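Local coordinates for tRNA (cytosine(72)-C(5))-methyltransferase (Pyrococcus horikoshii, PDB 5ZVE), which transfers a methyl group from S-adenosyl-L-methionine to the C5 position of cytosine 72 in several tRNAs, at residues 87-99 / 107-119. Sequence-based numbering, arbitrary orientation.
Sequences KLPVVVANKYAAE and LYAPGVLKADKNI
Val-91 holds CG1 anti to its backbone N (chi1 178°), which brings CG1 to 3.7 Å from Leu-107 CD2; the two side chains slide past each other in opposite directions. Val-91 CG2 touches Ile-119 CD1 at 3.6 Å, and these two side chains cross at about a right angle. Leu-107 also extends CG away from its backbone N (chi1 179°), which carries CD1 to Ala-97 CB and Ala-93 CB. On the other face, Val-92 lies alongside Leu-113 and the CG of Lys-114, all pointing the same way.

Strands 90-93 and 112-115 run antiparallel. Val-92 N donates to Lys-114 O at 2.7 Å. Val-92 O takes Leu-113 N in the carbonyl plane at 2.7 Å and Lys-114 N only weakly, which makes a classic beta bulge. Gly-111 O receives Asn-94 N, tilted 27° from its carbonyl plane. Asn-94 is also the N-cap of the following helix: its OD1 accepts Ala-97 N at 2.9 Å. At the other end Asp-116 N bonds to Val-90 O, and a water joins Asp-116 OD2 to Val-90 N. Asp-116 OD1 closes an Asx turn onto Asn-118 N.

The pairing lies within the PUA domain, away from the cofactor site. Strand 112-115 is outermost in its sheet, strand 124-128 flanks 90-93 on its other side, and Met-147 of helix 144-147 packs on Val-91 and Val-112.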
# COMPACT_ATOMS: atom_id res chain seq x y z
N LYS A 87 -9.85 21.21 24.84
CA LYS A 87 -9.47 22.54 25.30
C LYS A 87 -7.97 22.57 25.54
O LYS A 87 -7.52 22.56 26.68
CB LYS A 87 -10.24 22.91 26.57
CG LYS A 87 -11.74 22.91 26.38
CD LYS A 87 -12.16 23.93 25.33
CE LYS A 87 -13.66 24.14 25.33
NZ LYS A 87 -14.16 24.56 26.67
N LEU A 88 -7.22 22.61 24.46
CA LEU A 88 -5.78 22.39 24.51
C LEU A 88 -5.08 23.30 23.52
O LEU A 88 -5.64 23.63 22.48
CB LEU A 88 -5.45 20.93 24.20
CG LEU A 88 -5.98 19.85 25.15
CD1 LEU A 88 -5.53 18.46 24.70
CD2 LEU A 88 -5.51 20.13 26.57
N PRO A 89 -3.84 23.71 23.84
CA PRO A 89 -3.06 24.45 22.84
C PRO A 89 -2.77 23.57 21.62
O PRO A 89 -2.64 22.36 21.76
CB PRO A 89 -1.78 24.81 23.59
CG PRO A 89 -1.68 23.83 24.70
CD PRO A 89 -3.10 23.52 25.10
N VAL A 90 -2.66 24.18 20.45
CA VAL A 90 -2.55 23.43 19.21
C VAL A 90 -1.10 23.30 18.74
O VAL A 90 -0.36 24.28 18.70
CB VAL A 90 -3.39 24.08 18.09
CG1 VAL A 90 -3.07 23.47 16.72
CG2 VAL A 90 -4.88 23.96 18.40
N VAL A 91 -0.71 22.07 18.40
CA VAL A 91 0.50 21.84 17.61
C VAL A 91 0.08 21.46 16.19
O VAL A 91 -0.73 20.55 16.00
CB VAL A 91 1.40 20.74 18.19
CG1 VAL A 91 2.61 20.52 17.29
CG2 VAL A 91 1.84 21.09 19.60
N VAL A 92 0.61 22.17 15.20
CA VAL A 92 0.30 21.86 13.81
C VAL A 92 1.42 21.02 13.22
O VAL A 92 2.57 21.46 13.13
CB VAL A 92 0.11 23.13 12.97
CG1 VAL A 92 -0.37 22.77 11.57
CG2 VAL A 92 -0.87 24.07 13.65
N ALA A 93 1.09 19.79 12.82
CA ALA A 93 2.04 18.90 12.17
C ALA A 93 1.92 19.05 10.67
O ALA A 93 0.84 19.32 10.16
CB ALA A 93 1.79 17.45 12.58
N ASN A 94 3.03 18.91 9.96
CA ASN A 94 2.96 18.94 8.50
C ASN A 94 2.22 17.71 7.99
O ASN A 94 1.98 16.76 8.74
CB ASN A 94 4.35 19.08 7.86
CG ASN A 94 5.24 17.86 8.05
OD1 ASN A 94 4.83 16.72 7.81
ND2 ASN A 94 6.47 18.10 8.46
N LYS A 95 1.87 17.74 6.71
CA LYS A 95 1.03 16.73 6.08
C LYS A 95 1.50 15.29 6.36
O LYS A 95 0.70 14.40 6.63
CB LYS A 95 0.98 16.98 4.57
CG LYS A 95 0.26 15.93 3.77
CD LYS A 95 0.01 16.40 2.34
CE LYS A 95 1.09 15.90 1.39
NZ LYS A 95 1.17 14.41 1.39
N TYR A 96 2.81 15.08 6.30
CA TYR A 96 3.37 13.75 6.44
C TYR A 96 3.40 13.29 7.90
O TYR A 96 3.09 12.14 8.21
CB TYR A 96 4.77 13.70 5.83
CG TYR A 96 4.79 14.09 4.38
CD1 TYR A 96 4.49 13.17 3.38
CD2 TYR A 96 5.10 15.39 3.99
CE1 TYR A 96 4.51 13.53 2.05
CE2 TYR A 96 5.12 15.76 2.66
CZ TYR A 96 4.82 14.82 1.69
OH TYR A 96 4.84 15.18 0.36
N ALA A 97 3.79 14.20 8.79
CA ALA A 97 3.84 13.89 10.22
C ALA A 97 2.44 13.58 10.77
O ALA A 97 2.27 12.69 11.59
CB ALA A 97 4.46 15.04 10.99
N ALA A 98 1.46 14.35 10.31
CA ALA A 98 0.09 14.21 10.76
C ALA A 98 -0.51 12.84 10.46
O ALA A 98 -1.25 12.29 11.27
CB ALA A 98 -0.77 15.29 10.15
N GLU A 99 -0.19 12.29 9.29
CA GLU A 99 -0.73 11.00 8.87
C GLU A 99 -0.16 9.86 9.73
O GLU A 99 -0.85 8.87 9.99
CB GLU A 99 -0.44 10.75 7.39
CG GLU A 99 -0.93 9.39 6.88
CD GLU A 99 -0.60 9.14 5.42
OE1 GLU A 99 -0.72 10.08 4.61
OE2 GLU A 99 -0.23 7.99 5.07
N LEU A 107 5.22 12.47 17.55
CA LEU A 107 5.51 13.62 16.71
C LEU A 107 6.91 14.13 16.99
O LEU A 107 7.24 14.49 18.12
CB LEU A 107 4.49 14.73 16.93
CG LEU A 107 4.72 15.99 16.08
CD1 LEU A 107 4.70 15.67 14.60
CD2 LEU A 107 3.70 17.07 16.41
N TYR A 108 7.75 14.14 15.95
CA TYR A 108 9.11 14.63 16.09
C TYR A 108 9.23 16.05 15.55
O TYR A 108 8.39 16.50 14.78
CB TYR A 108 10.08 13.68 15.38
CG TYR A 108 10.00 12.28 15.93
CD1 TYR A 108 10.68 11.93 17.10
CD2 TYR A 108 9.23 11.30 15.31
CE1 TYR A 108 10.60 10.65 17.62
CE2 TYR A 108 9.15 10.02 15.82
CZ TYR A 108 9.83 9.70 16.98
OH TYR A 108 9.75 8.43 17.51
N ALA A 109 10.29 16.75 15.97
CA ALA A 109 10.44 18.18 15.71
C ALA A 109 10.37 18.55 14.22
O ALA A 109 9.66 19.49 13.87
CB ALA A 109 11.73 18.69 16.33
N PRO A 110 11.11 17.84 13.34
CA PRO A 110 10.95 18.19 11.92
C PRO A 110 9.52 18.01 11.40
O PRO A 110 9.18 18.54 10.34
CB PRO A 110 11.91 17.23 11.21
CG PRO A 110 12.23 16.17 12.19
CD PRO A 110 12.15 16.82 13.53
N GLY A 111 8.69 17.26 12.13
CA GLY A 111 7.32 17.06 11.72
C GLY A 111 6.41 18.20 12.14
O GLY A 111 5.23 18.22 11.80
N VAL A 112 6.97 19.15 12.87
CA VAL A 112 6.20 20.27 13.40
C VAL A 112 6.23 21.47 12.46
O VAL A 112 7.29 21.98 12.12
CB VAL A 112 6.71 20.71 14.79
CG1 VAL A 112 5.99 21.97 15.25
CG2 VAL A 112 6.54 19.59 15.80
N LEU A 113 5.04 21.93 12.05
CA LEU A 113 4.92 23.07 11.15
C LEU A 113 4.90 24.38 11.93
O LEU A 113 5.65 25.31 11.63
CB LEU A 113 3.65 22.93 10.30
CG LEU A 113 3.32 24.00 9.27
CD1 LEU A 113 4.36 24.01 8.16
CD2 LEU A 113 1.93 23.77 8.69
N LYS A 114 4.05 24.44 12.94
CA LYS A 114 3.93 25.60 13.82
C LYS A 114 3.12 25.20 15.05
O LYS A 114 2.53 24.12 15.07
CB LYS A 114 3.29 26.77 13.09
CG LYS A 114 1.91 26.47 12.52
CD LYS A 114 1.42 27.58 11.61
CE LYS A 114 0.03 27.27 11.08
NZ LYS A 114 -0.44 28.28 10.09
N ALA A 115 3.10 26.05 16.07
CA ALA A 115 2.44 25.69 17.32
C ALA A 115 2.06 26.90 18.15
O ALA A 115 2.51 28.02 17.90
CB ALA A 115 3.35 24.77 18.12
N ASP A 116 1.20 26.66 19.14
CA ASP A 116 0.80 27.68 20.11
C ASP A 116 2.02 28.06 20.95
O ASP A 116 2.74 27.19 21.44
CB ASP A 116 -0.34 27.15 20.98
CG ASP A 116 -0.92 28.21 21.91
OD1 ASP A 116 -0.17 28.81 22.70
OD2 ASP A 116 -2.15 28.44 21.83
N LYS A 117 2.23 29.36 21.13
CA LYS A 117 3.45 29.85 21.77
C LYS A 117 3.48 29.63 23.29
O LYS A 117 4.54 29.73 23.90
CB LYS A 117 3.63 31.34 21.47
CG LYS A 117 3.47 31.70 20.00
CD LYS A 117 4.52 32.71 19.57
CE LYS A 117 4.56 32.87 18.05
NZ LYS A 117 3.28 33.41 17.49
N ASN A 118 2.34 29.31 23.88
CA ASN A 118 2.27 29.08 25.33
C ASN A 118 2.76 27.70 25.75
O ASN A 118 2.85 27.39 26.95
CB ASN A 118 0.84 29.27 25.83
CG ASN A 118 0.51 30.73 26.10
OD1 ASN A 118 1.39 31.56 26.28
ND2 ASN A 118 -0.79 31.04 26.13
N ILE A 119 3.10 26.86 24.78
CA ILE A 119 3.39 25.46 25.05
C ILE A 119 4.75 25.24 25.71
O ILE A 119 5.79 25.68 25.21
CB ILE A 119 3.34 24.63 23.75
CG1 ILE A 119 1.91 24.62 23.20
CG2 ILE A 119 3.84 23.22 23.99
CD1 ILE A 119 1.76 23.82 21.92
O HOH W 1 -3.52 26.59 20.39